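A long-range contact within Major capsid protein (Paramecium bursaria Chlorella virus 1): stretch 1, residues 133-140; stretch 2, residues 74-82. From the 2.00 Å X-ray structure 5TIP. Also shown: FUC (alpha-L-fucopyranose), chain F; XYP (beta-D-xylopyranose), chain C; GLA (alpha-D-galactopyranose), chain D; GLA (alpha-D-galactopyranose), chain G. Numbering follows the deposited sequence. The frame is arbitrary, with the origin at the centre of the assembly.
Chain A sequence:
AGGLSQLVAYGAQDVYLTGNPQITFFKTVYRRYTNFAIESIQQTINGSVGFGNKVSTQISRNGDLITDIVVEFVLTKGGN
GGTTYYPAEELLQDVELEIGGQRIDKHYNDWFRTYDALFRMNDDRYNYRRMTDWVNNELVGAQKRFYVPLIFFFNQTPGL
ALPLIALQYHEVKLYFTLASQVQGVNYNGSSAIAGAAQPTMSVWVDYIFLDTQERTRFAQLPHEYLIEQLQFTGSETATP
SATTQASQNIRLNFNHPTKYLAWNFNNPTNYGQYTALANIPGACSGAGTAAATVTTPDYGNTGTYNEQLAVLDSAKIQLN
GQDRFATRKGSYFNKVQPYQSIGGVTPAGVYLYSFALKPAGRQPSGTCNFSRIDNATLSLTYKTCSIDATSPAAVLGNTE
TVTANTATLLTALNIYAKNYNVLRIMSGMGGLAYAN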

# COMPACT_ATOMS: atom_id res chain seq x y z
N ASP A 133 20.12 -2.64 5.73
CA ASP A 133 20.74 -3.84 5.19
C ASP A 133 21.27 -3.55 3.80
O ASP A 133 20.92 -2.55 3.17
CB ASP A 133 19.74 -5.00 5.16
CG ASP A 133 20.42 -6.35 5.05
OD1 ASP A 133 21.65 -6.39 4.87
OD2 ASP A 133 19.71 -7.38 5.14
N TRP A 134 22.14 -4.45 3.33
CA TRP A 134 22.58 -4.46 1.94
C TRP A 134 21.57 -5.26 1.12
O TRP A 134 21.29 -6.42 1.44
CB TRP A 134 23.97 -5.07 1.80
CG TRP A 134 25.09 -4.19 2.26
CD1 TRP A 134 25.72 -3.21 1.54
CD2 TRP A 134 25.74 -4.21 3.54
NE1 TRP A 134 26.70 -2.62 2.29
CE2 TRP A 134 26.73 -3.21 3.53
CE3 TRP A 134 25.56 -4.96 4.71
CZ2 TRP A 134 27.55 -2.96 4.62
CZ3 TRP A 134 26.38 -4.71 5.79
CH2 TRP A 134 27.36 -3.71 5.74
N VAL A 135 21.05 -4.65 0.06
CA VAL A 135 19.97 -5.27 -0.71
C VAL A 135 20.30 -5.29 -2.19
O VAL A 135 19.42 -5.56 -3.02
CB VAL A 135 18.64 -4.54 -0.47
CG1 VAL A 135 18.22 -4.64 0.99
CG2 VAL A 135 18.74 -3.09 -0.90
N ASN A 136 21.55 -5.01 -2.55
CA ASN A 136 21.96 -4.94 -3.95
C ASN A 136 23.13 -5.86 -4.25
O ASN A 136 23.97 -5.55 -5.11
CB ASN A 136 22.28 -3.50 -4.33
CG ASN A 136 21.06 -2.60 -4.28
OD1 ASN A 136 20.88 -1.83 -3.33
ND2 ASN A 136 20.20 -2.70 -5.28
N ASN A 137 23.21 -7.00 -3.55
CA ASN A 137 24.20 -8.04 -3.83
C ASN A 137 25.63 -7.54 -3.66
O ASN A 137 26.53 -7.90 -4.42
CB ASN A 137 23.99 -8.63 -5.23
CG ASN A 137 22.55 -9.02 -5.50
OD1 ASN A 137 21.82 -9.40 -4.58
ND2 ASN A 137 22.14 -8.92 -6.75
N GLU A 138 25.85 -6.70 -2.65
CA GLU A 138 27.17 -6.14 -2.43
C GLU A 138 28.15 -7.23 -1.96
O GLU A 138 27.76 -8.25 -1.39
CB GLU A 138 27.12 -5.01 -1.41
CG GLU A 138 26.43 -3.74 -1.91
CD GLU A 138 24.93 -3.76 -1.70
OE1 GLU A 138 24.36 -4.85 -1.53
OE2 GLU A 138 24.31 -2.67 -1.72
N LEU A 139 29.43 -6.99 -2.22
CA LEU A 139 30.48 -7.95 -1.94
C LEU A 139 31.27 -7.55 -0.70
O LEU A 139 30.96 -6.56 -0.02
CB LEU A 139 31.41 -8.10 -3.15
CG LEU A 139 30.74 -8.48 -4.47
CD1 LEU A 139 31.73 -8.38 -5.62
CD2 LEU A 139 30.16 -9.88 -4.38
N VAL A 140 32.30 -8.34 -0.39
CA VAL A 140 33.15 -8.07 0.76
C VAL A 140 33.74 -6.67 0.65
O VAL A 140 34.14 -6.22 -0.43
CB VAL A 140 34.26 -9.13 0.88
CG1 VAL A 140 35.10 -8.89 2.12
CG2 VAL A 140 33.66 -10.52 0.89
C1 FUC F . 22.85 -15.01 -2.81
C2 FUC F . 23.89 -16.06 -3.14
C3 FUC F . 24.08 -16.11 -4.65
C4 FUC F . 24.49 -14.72 -5.15
C5 FUC F . 23.45 -13.70 -4.69
C6 FUC F . 23.84 -12.30 -5.13
O2 FUC F . 23.47 -17.34 -2.65
O3 FUC F . 25.06 -17.09 -5.01
O4 FUC F . 25.79 -14.40 -4.62
O5 FUC F . 23.34 -13.75 -3.27
C1 XYP C . 26.69 -14.02 -5.63
C2 XYP C . 27.92 -13.66 -4.80
C3 XYP C . 29.14 -13.51 -5.70
C4 XYP C . 29.30 -14.75 -6.58
C5 XYP C . 27.98 -15.08 -7.28
O2 XYP C . 27.69 -12.42 -4.11
O3 XYP C . 30.31 -13.34 -4.90
O4 XYP C . 30.32 -14.53 -7.55
O5 XYP C . 26.96 -15.25 -6.30
C1 GLA D . 24.48 -18.15 -2.02
C2 GLA D . 23.70 -19.44 -1.81
C3 GLA D . 22.69 -19.29 -0.68
C4 GLA D . 23.36 -18.74 0.57
C5 GLA D . 24.16 -17.48 0.24
C6 GLA D . 24.90 -16.98 1.47
O2 GLA D . 23.03 -19.81 -3.01
O3 GLA D . 22.10 -20.56 -0.39
O4 GLA D . 24.24 -19.72 1.12
O5 GLA D . 25.10 -17.75 -0.80
O6 GLA D . 24.00 -16.93 2.58
C1 GLA G . 38.84 -6.04 -3.70
C2 GLA G . 37.61 -6.74 -4.25
C3 GLA G . 36.42 -5.80 -4.11
C4 GLA G . 36.24 -5.47 -2.64
C5 GLA G . 37.50 -4.83 -2.09
C6 GLA G . 37.38 -4.52 -0.60
O2 GLA G . 37.87 -7.03 -5.63
O3 GLA G . 35.22 -6.40 -4.61
O4 GLA G . 35.98 -6.69 -1.94
O5 GLA G . 38.62 -5.69 -2.32
O6 GLA G . 38.47 -3.69 -0.17
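Stretch 2, residues 74-82: VLTKGGNGG

The most unusual feature is the course of the Lys77 side chain, which lies over one face of the Trp134 ring and then ends among backbone carbonyls. Lys77 CD stands 3.6 Å from the centroid of the Trp134 five-membered ring and only 9° off its normal, a CH-pi geometry, while Lys77 CB lies 3.5 Å from Trp134 CH2. Lys77 NZ is farther, 5.3 Å from the centroid of the Trp134 five-membered ring, so any cation-pi attraction is weak at most. Instead, Lys77 NZ donates to Glu138 O across the contact (3.2 Å) and to Gly79 O within its own stretch (2.7 Å). Chi1 p, chi2 t, chi3 m and chi4 m describe this path.

Stretch 2 enters as a strand, residues 74-76, and continues as loop or turn; stretch 1 has no regular structure. Within the strand, Leu75 O meets the Trp134 ring edge, 3.5 Å from Trp134 CZ2, and Leu75 CB packs 3.9 Å from Trp134 CH2.

Farther along, Leu139 CA lies 4.3 Å from Asn80 CA and Val140 CA lies 4.9 Å from Gly79 CA, so the chains run in opposite directions here. This is not sheet pairing: Val140 N and Gly79 O are 3.4 Å apart, but the angle is too poor for a hydrogen bond. Side-chain packing continues with Val140 CG2 at 3.2 Å from Asn80 OD1.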

# COMPACT_ATOMS: atom_id res chain seq x y z
N VAL A 74 27.50 3.36 10.15
CA VAL A 74 28.33 3.11 8.99
C VAL A 74 29.03 1.78 9.21
O VAL A 74 29.84 1.64 10.13
CB VAL A 74 29.35 4.23 8.76
CG1 VAL A 74 30.23 3.91 7.57
CG2 VAL A 74 28.64 5.56 8.56
N LEU A 75 28.71 0.80 8.36
CA LEU A 75 29.21 -0.56 8.51
C LEU A 75 29.90 -1.01 7.23
O LEU A 75 29.58 -0.54 6.13
CB LEU A 75 28.09 -1.54 8.85
CG LEU A 75 27.24 -1.23 10.08
CD1 LEU A 75 26.15 -2.27 10.26
CD2 LEU A 75 28.12 -1.17 11.31
N THR A 76 30.86 -1.91 7.38
CA THR A 76 31.55 -2.56 6.27
C THR A 76 31.28 -4.06 6.36
O THR A 76 31.59 -4.68 7.39
CB THR A 76 33.05 -2.27 6.30
OG1 THR A 76 33.27 -0.86 6.14
CG2 THR A 76 33.76 -3.02 5.18
N LYS A 77 30.72 -4.63 5.31
CA LYS A 77 30.35 -6.04 5.34
C LYS A 77 31.55 -6.92 5.06
O LYS A 77 32.44 -6.56 4.28
CB LYS A 77 29.23 -6.32 4.32
CG LYS A 77 29.65 -6.22 2.86
CD LYS A 77 28.44 -6.00 1.95
CE LYS A 77 27.36 -7.05 2.17
NZ LYS A 77 27.80 -8.41 1.79
N GLY A 78 31.59 -8.08 5.72
CA GLY A 78 32.68 -9.03 5.58
C GLY A 78 32.35 -10.27 4.80
O GLY A 78 33.17 -11.21 4.78
N GLY A 79 31.19 -10.35 4.15
CA GLY A 79 30.83 -11.48 3.32
C GLY A 79 30.25 -11.01 2.00
O GLY A 79 30.12 -9.82 1.74
N ASN A 80 29.90 -11.99 1.17
CA ASN A 80 29.38 -11.69 -0.16
C ASN A 80 27.86 -11.56 -0.14
O ASN A 80 27.28 -11.15 0.87
CB ASN A 80 29.82 -12.77 -1.16
CG ASN A 80 31.30 -12.71 -1.45
OD1 ASN A 80 31.88 -11.63 -1.59
ND2 ASN A 80 31.93 -13.88 -1.55
N GLY A 81 27.22 -11.90 -1.25
CA GLY A 81 25.78 -11.69 -1.36
C GLY A 81 25.01 -12.63 -0.45
O GLY A 81 25.31 -13.82 -0.35
N GLY A 82 24.01 -12.08 0.23
CA GLY A 82 23.14 -12.88 1.07
C GLY A 82 23.75 -13.34 2.37
O GLY A 82 23.31 -14.35 2.92